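Side-chain contacts in amino acid ABC transporter, periplasmic amino acid-binding protein, putative (Streptococcus pneumoniae, PDB 4I62), which binds L-arginine between its two lobes and probably delivers it to an amino acid ABC transporter in the membrane: residues A155-S159 with I160-M164; M88-D91 with N92-A95. One frame throughout, in Å; residues are numbered along the deposited sequence. Where two conformers were deposited one is given.

Both contacts are local, each made where a loop runs into the start of a helix, and both touch the bound arginine. Contact 1 joins strand 152-156 to helix 160-168 through a beta turn. Contact 2 holds the first turn of helix 90-98. Both are partly buried. In contact 1 the buried residues include polar Q156, S159 and Q161; in contact 2 they are F90 and V93. Contact 1 is mainly polar: a serine cap, a glutamate bond and backbone N-H groups. Contact 2 mixes apolar packing with two backbone bonds and bridging waters, and gives the ligand an aromatic face. In the conformers given, a salt bridge links K157 NZ to D91 OD2 at 2.8 Å.

Contact 1 of 2, residues A155-S159 with I160-M164; sequences AQKGS and IQETM. With ARG (arginine), chain B.
E162 reaches back from the first turn of its helix to hold the loop before it. Its OE1 accepts from G158 N at 2.8 Å, and the N-H meets the oxygen from above the carboxylate plane, 45° out of it. CG lies anti to the backbone N (chi1 176°) and the chain is extended, which carries the carboxylate back over the turn. OE2 bonds to S176, so both oxygens have partners. The K157 chain runs alongside E162, pointing the same way, but its NZ goes to D91.

S159 is the N-cap. Its OG accepts from E162 N at 3.1 Å with an angle of 155°. The same OG donates to Q156 O at 2.7 Å, in the carbonyl plane on a lone pair. Q156 O also accepts from S159 N, the closing bond of a type II turn from Q156 to S159. G158 takes the positive phi of that turn. A water joins S159 O, E162 OE1 and T163 OG1. A155 CB packs against the backbone of E162, 3.6 Å from its N.

Four residues here, Q156, S159, I160 and Q161, belong to the arginine pocket. I160 N donates to arginine OXT at 2.8 Å, so the carboxylate sits at the helix start, where the dipole would probably favour it. Q156 OE1 takes arginine NH2 at 2.9 Å. Q161 bends at chi2, and its OE1 lies by the ligand CA, while NE2 bonds to N130. This is a capped helix start in a beta-alpha-beta unit, forming part of the arginine site of a type II periplasmic binding fold.

Contact 2 of 2, residues M88-D91 with N92-A95; sequences MSFD and NVLA. With ARG (arginine), chain B.
N92, V93 and M88 have the most surface buried here. N92 turns back toward S89: CG sits beside its own backbone N (chi1 -62°), and OD1 lies 2.7 Å from S89 OG in the serine conformer given. A water donates to N92 OD1 and accepts from S89 N, so it bridges the loop to the helix. N92 N also donates to S89 O at 2.9 Å.

V93 is buried. Its CG2 meets M88 CG at 3.7 Å, where the two side chains cross obliquely. The same methyl lies 4.3 Å from F90 CD1. V93 N donates to F90 O at 3.0 Å. M88 SD lies 3.5 Å from the carbonyl O of N92. M88 and V93 both also pack on A44 of strand 40-45.

The F90 ring lies against the ligand. CG is anti to the backbone N (chi1 -177°), and one ring face lies against the ligand side chain, with arginine CD 3.5 Å above the ring centre. The two direct backbone bonds each span three residues. Waters bridge the pairs four apart: one links F90 O to L94 N, another D91 O to A95 N. This is the N-terminal turn of helix 90-98, whose aromatic residue lines the arginine pocket of a family 3 solute-binding protein.

Contact 1 of 2, residues A155-S159 with I160-M164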
ATOM      1  N   ALA A 155      -7.961   9.116  -6.201  1.00  6.85           N
ATOM      2  CA  ALA A 155      -6.781   8.548  -5.563  1.00  7.57           C
ATOM      3  C   ALA A 155      -6.978   8.571  -4.057  1.00  6.73           C
ATOM      4  O   ALA A 155      -7.784   9.342  -3.534  1.00  7.58           O
ATOM      5  CB  ALA A 155      -5.510   9.311  -5.935  1.00  9.58           C
ATOM      6  N   GLN A 156      -6.201   7.752  -3.355  1.00  7.37           N
ATOM      7  CA  GLN A 156      -6.320   7.688  -1.903  1.00  6.78           C
ATOM      8  C   GLN A 156      -5.649   8.888  -1.242  1.00  7.21           C
ATOM      9  O   GLN A 156      -4.506   9.256  -1.550  1.00  7.24           O
ATOM     10  CB  GLN A 156      -5.744   6.374  -1.359  1.00  8.51           C
ATOM     11  CG  GLN A 156      -5.939   6.286   0.185  1.00  9.71           C
ATOM     12  CD  GLN A 156      -5.551   4.959   0.814  1.00  8.63           C
ATOM     13  OE1 GLN A 156      -4.500   4.411   0.523  1.00  9.81           O
ATOM     14  NE2 GLN A 156      -6.378   4.454   1.697  1.00 10.14           N
ATOM     15  N   LYS A 157      -6.364   9.496  -0.300  1.00  8.25           N
ATOM     16  CA  LYS A 157      -5.808  10.614   0.443  0.55  9.20           C
ATOM     17  C   LYS A 157      -4.526  10.223   1.167  1.00  8.13           C
ATOM     18  O   LYS A 157      -4.489   9.184   1.858  1.00  8.99           O
ATOM     19  CB  LYS A 157      -6.828  11.116   1.451  0.55  9.57           C
ATOM     20  CG  LYS A 157      -6.512  12.506   1.993  0.55 10.74           C
ATOM     21  CD  LYS A 157      -7.454  12.886   3.149  0.55 12.99           C
ATOM     22  CE  LYS A 157      -7.298  14.334   3.569  0.55 16.63           C
ATOM     23  NZ  LYS A 157      -5.890  14.652   3.888  0.55 16.40           N
ATOM     24  N   GLY A 158      -3.482  11.045   1.014  1.00  8.75           N
ATOM     25  CA  GLY A 158      -2.204  10.776   1.664  1.00  9.29           C
ATOM     26  C   GLY A 158      -1.262   9.920   0.842  1.00  7.85           C
ATOM     27  O   GLY A 158      -0.138   9.676   1.296  1.00  8.87           O
ATOM     28  N   SER A 159      -1.704   9.461  -0.324  1.00  7.78           N
ATOM     29  CA  SER A 159      -0.864   8.567  -1.134  1.00  7.77           C
ATOM     30  C   SER A 159      -0.022   9.334  -2.151  1.00  7.75           C
ATOM     31  O   SER A 159      -0.357  10.467  -2.552  1.00  8.18           O
ATOM     32  CB  SER A 159      -1.743   7.556  -1.876  1.00  7.38           C
ATOM     33  OG  SER A 159      -2.481   8.162  -2.937  1.00  7.35           O
ATOM     34  N   ILE A 160       1.025   8.672  -2.657  1.00  7.33           N
ATOM     35  CA  ILE A 160       1.785   9.271  -3.734  1.00  7.98           C
ATOM     36  C   ILE A 160       0.977   9.335  -5.029  1.00  7.65           C
ATOM     37  O   ILE A 160       1.282  10.143  -5.913  1.00  9.18           O
ATOM     38  CB  ILE A 160       3.154   8.589  -3.949  1.00  8.94           C
ATOM     39  CG1 ILE A 160       3.029   7.184  -4.517  1.00 10.57           C
ATOM     40  CG2 ILE A 160       3.979   8.559  -2.657  1.00 10.76           C
ATOM     41  CD1 ILE A 160       4.307   6.697  -5.163  1.00 12.27           C
ATOM     42  N   GLN A 161      -0.048   8.515  -5.148  1.00  7.45           N
ATOM     43  CA  GLN A 161      -0.941   8.591  -6.299  1.00  8.35           C
ATOM     44  C   GLN A 161      -1.717   9.896  -6.283  1.00  7.68           C
ATOM     45  O   GLN A 161      -1.944  10.504  -7.352  1.00  8.74           O
ATOM     46  CB  GLN A 161      -1.903   7.398  -6.292  1.00  8.47           C
ATOM     47  CG  GLN A 161      -1.237   6.059  -6.665  1.00  8.58           C
ATOM     48  CD  GLN A 161      -0.244   5.565  -5.629  1.00  7.30           C
ATOM     49  OE1 GLN A 161      -0.455   5.675  -4.408  1.00  7.87           O
ATOM     50  NE2 GLN A 161       0.852   5.004  -6.097  1.00  9.57           N
ATOM     51  N   GLU A 162      -2.153  10.341  -5.118  1.00  8.03           N
ATOM     52  CA  GLU A 162      -2.825  11.636  -5.000  1.00  8.61           C
ATOM     53  C   GLU A 162      -1.875  12.741  -5.443  1.00  8.89           C
ATOM     54  O   GLU A 162      -2.273  13.655  -6.168  1.00  9.59           O
ATOM     55  CB  GLU A 162      -3.229  11.857  -3.545  1.00 10.38           C
ATOM     56  CG  GLU A 162      -3.846  13.232  -3.282  1.00 12.72           C
ATOM     57  CD  GLU A 162      -4.127  13.512  -1.816  1.00 16.24           C
ATOM     58  OE1 GLU A 162      -3.358  13.141  -0.911  1.00 15.08           O
ATOM     59  OE2 GLU A 162      -5.159  14.168  -1.548  1.00 22.51           O
ATOM     60  N   THR A 163      -0.616  12.669  -5.013  1.00  9.28           N
ATOM     61  CA  THR A 163       0.383  13.656  -5.434  1.00 10.64           C
ATOM     62  C   THR A 163       0.595  13.676  -6.943  1.00 10.63           C
ATOM     63  O   THR A 163       0.662  14.755  -7.551  1.00 11.38           O
ATOM     64  CB  THR A 163       1.699  13.423  -4.699  1.00 12.40           C
ATOM     65  OG1 THR A 163       1.441  13.501  -3.293  1.00 15.47           O
ATOM     66  CG2 THR A 163       2.746  14.446  -5.064  1.00 15.88           C
ATOM     67  N   MET A 164       0.705  12.495  -7.541  1.00 10.19           N
ATOM     68  CA  MET A 164       0.865  12.391  -8.988  0.77 11.55           C
ATOM     69  C   MET A 164      -0.307  13.044  -9.707  1.00 10.26           C
ATOM     70  O   MET A 164      -0.104  13.775 -10.677  1.00 11.74           O
ATOM     71  CB  MET A 164       0.954  10.918  -9.388  0.77 14.27           C
ATOM     72  CG  MET A 164       1.550  10.659 -10.736  0.77 18.55           C
ATOM     73  SD  MET A 164       1.515   8.871 -11.077  0.77 43.48           S
ATOM     74  CE  MET A 164       1.518   8.131  -9.425  0.77 10.57           C
TER
HETATM   75  N   ARG B 301       2.250   3.242  -2.119  1.00  7.22           N
HETATM   76  CA  ARG B 301       1.373   4.415  -1.861  1.00  7.21           C
HETATM   77  C   ARG B 301       2.023   5.393  -0.887  1.00  6.85           C
HETATM   78  O   ARG B 301       2.956   4.999  -0.155  1.00  7.83           O
HETATM   79  CB  ARG B 301      -0.009   3.977  -1.417  1.00  7.22           C
HETATM   80  CG  ARG B 301       0.007   3.061  -0.191  1.00  7.27           C
HETATM   81  CD  ARG B 301      -1.377   2.876   0.398  1.00  6.76           C
HETATM   82  NE  ARG B 301      -1.368   1.780   1.349  1.00  7.20           N
HETATM   83  CZ  ARG B 301      -2.404   1.382   2.059  1.00  6.86           C
HETATM   84  NH1 ARG B 301      -2.272   0.371   2.911  1.00  7.89           N
HETATM   85  NH2 ARG B 301      -3.576   2.000   1.928  1.00  7.69           N
HETATM   86  OXT ARG B 301       1.534   6.570  -0.839  1.00  7.84           O
HETATM   87  O   HOH W   1      -0.560  12.773  -0.777  1.00 17.95           O

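Contact 2 of 2, residues M88-D91 with N92-A95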
ATOM      1  N   MET A  88      -5.521   1.867  10.845  1.00 10.59           N
ATOM      2  CA  MET A  88      -5.947   3.247  10.804  1.00 11.11           C
ATOM      3  C   MET A  88      -6.070   3.680   9.360  1.00 10.36           C
ATOM      4  O   MET A  88      -5.701   2.941   8.456  1.00 10.82           O
ATOM      5  CB  MET A  88      -4.962   4.109  11.575  1.00 12.25           C
ATOM      6  CG  MET A  88      -3.574   4.143  10.948  1.00 12.72           C
ATOM      7  SD  MET A  88      -2.340   5.018  11.949  1.00 13.99           S
ATOM      8  CE  MET A  88      -2.177   3.977  13.369  1.00 15.44           C
ATOM      9  N   SER A  89      -6.592   4.867   9.157  1.00 11.18           N
ATOM     10  CA  SER A  89      -6.624   5.406   7.808  0.53 11.02           C
ATOM     11  C   SER A  89      -5.226   5.617   7.269  1.00 10.15           C
ATOM     12  O   SER A  89      -4.294   5.969   8.024  1.00 10.35           O
ATOM     13  CB  SER A  89      -7.355   6.743   7.801  0.53 14.64           C
ATOM     14  OG  SER A  89      -6.648   7.708   8.554  0.53 18.56           O
ATOM     15  N   PHE A  90      -5.055   5.414   5.959  1.00  9.56           N
ATOM     16  CA  PHE A  90      -3.705   5.523   5.414  1.00  9.27           C
ATOM     17  C   PHE A  90      -3.083   6.889   5.672  1.00 10.01           C
ATOM     18  O   PHE A  90      -1.885   7.000   5.983  1.00  9.60           O
ATOM     19  CB  PHE A  90      -3.622   5.191   3.938  1.00  9.35           C
ATOM     20  CG  PHE A  90      -2.202   5.241   3.433  1.00  9.10           C
ATOM     21  CD1 PHE A  90      -1.308   4.230   3.785  1.00  9.32           C
ATOM     22  CD2 PHE A  90      -1.710   6.311   2.676  1.00  9.64           C
ATOM     23  CE1 PHE A  90      -0.002   4.272   3.376  1.00  9.59           C
ATOM     24  CE2 PHE A  90      -0.399   6.350   2.293  1.00 10.50           C
ATOM     25  CZ  PHE A  90       0.461   5.319   2.617  1.00 10.18           C
ATOM     26  N   ASP A  91      -3.900   7.926   5.559  1.00 10.61           N
ATOM     27  CA  ASP A  91      -3.530   9.332   5.761  0.53 11.53           C
ATOM     28  C   ASP A  91      -2.858   9.557   7.117  1.00 10.14           C
ATOM     29  O   ASP A  91      -2.174  10.564   7.305  1.00 12.25           O
ATOM     30  CB  ASP A  91      -4.788  10.228   5.615  0.53 11.91           C
ATOM     31  CG  ASP A  91      -4.465  11.642   5.172  0.53 13.39           C
ATOM     32  OD1 ASP A  91      -3.458  11.842   4.456  0.53 13.02           O
ATOM     33  OD2 ASP A  91      -5.233  12.550   5.537  0.53 15.01           O
ATOM     34  N   ASN A  92      -3.128   8.666   8.088  1.00 10.68           N
ATOM     35  CA  ASN A  92      -2.592   8.818   9.441  1.00 11.14           C
ATOM     36  C   ASN A  92      -1.404   7.894   9.768  1.00 10.00           C
ATOM     37  O   ASN A  92      -0.788   8.009  10.871  1.00 11.16           O
ATOM     38  CB  ASN A  92      -3.710   8.603  10.466  1.00 12.87           C
ATOM     39  CG  ASN A  92      -4.829   9.635  10.341  1.00 14.80           C
ATOM     40  OD1 ASN A  92      -6.010   9.333  10.587  1.00 22.05           O
ATOM     41  ND2 ASN A  92      -4.476  10.817   9.939  1.00 13.78           N
ATOM     42  N   VAL A  93      -1.081   6.971   8.865  1.00  9.81           N
ATOM     43  CA  VAL A  93      -0.063   5.944   9.142  1.00  9.12           C
ATOM     44  C   VAL A  93       1.323   6.531   9.414  1.00  9.07           C
ATOM     45  O   VAL A  93       1.953   6.253  10.466  1.00  9.93           O
ATOM     46  CB  VAL A  93      -0.032   4.919   7.994  1.00  8.86           C
ATOM     47  CG1 VAL A  93       1.229   4.077   8.004  1.00  9.76           C
ATOM     48  CG2 VAL A  93      -1.237   4.036   8.068  1.00 10.27           C
ATOM     49  N   LEU A  94       1.820   7.364   8.512  1.00  9.28           N
ATOM     50  CA  LEU A  94       3.144   7.918   8.726  1.00  9.70           C
ATOM     51  C   LEU A  94       3.199   8.857   9.922  1.00 10.57           C
ATOM     52  O   LEU A  94       4.170   8.825  10.709  1.00 11.01           O
ATOM     53  CB  LEU A  94       3.675   8.566   7.450  1.00  9.95           C
ATOM     54  CG  LEU A  94       4.021   7.577   6.345  1.00 10.51           C
ATOM     55  CD1 LEU A  94       4.331   8.272   5.026  1.00 12.79           C
ATOM     56  CD2 LEU A  94       5.182   6.624   6.777  1.00 12.55           C
ATOM     57  N   ALA A  95       2.165   9.663  10.098  1.00 10.72           N
ATOM     58  CA  ALA A  95       2.123  10.570  11.246  1.00 11.72           C
ATOM     59  C   ALA A  95       2.235   9.804  12.560  1.00 11.44           C
ATOM     60  O   ALA A  95       2.855  10.285  13.510  1.00 12.85           O
ATOM     61  CB  ALA A  95       0.849  11.388  11.210  1.00 12.59           C
TER
HETATM   62  N   ARG B 301       2.250   3.242  -2.119  1.00  7.22           N
HETATM   63  CA  ARG B 301       1.373   4.415  -1.861  1.00  7.21           C
HETATM   64  C   ARG B 301       2.023   5.393  -0.887  1.00  6.85           C
HETATM   65  O   ARG B 301       2.956   4.999  -0.155  1.00  7.83           O
HETATM   66  CB  ARG B 301      -0.009   3.977  -1.417  1.00  7.22           C
HETATM   67  CG  ARG B 301       0.007   3.061  -0.191  1.00  7.27           C
HETATM   68  CD  ARG B 301      -1.377   2.876   0.398  1.00  6.76           C
HETATM   69  NE  ARG B 301      -1.368   1.780   1.349  1.00  7.20           N
HETATM   70  CZ  ARG B 301      -2.404   1.382   2.059  1.00  6.86           C
HETATM   71  NH1 ARG B 301      -2.272   0.371   2.911  1.00  7.89           N
HETATM   72  NH2 ARG B 301      -3.576   2.000   1.928  1.00  7.69           N
HETATM   73  OXT ARG B 301       1.534   6.570  -0.839  1.00  7.84           O
HETATM   74  O   HOH W   2      -7.233   6.837  11.515  0.61 15.16           O
HETATM   75  O   HOH W   3       0.481   8.394   6.044  1.00 10.18           O
HETATM   76  O   HOH W   4       0.587  10.494   7.867  1.00 11.55           O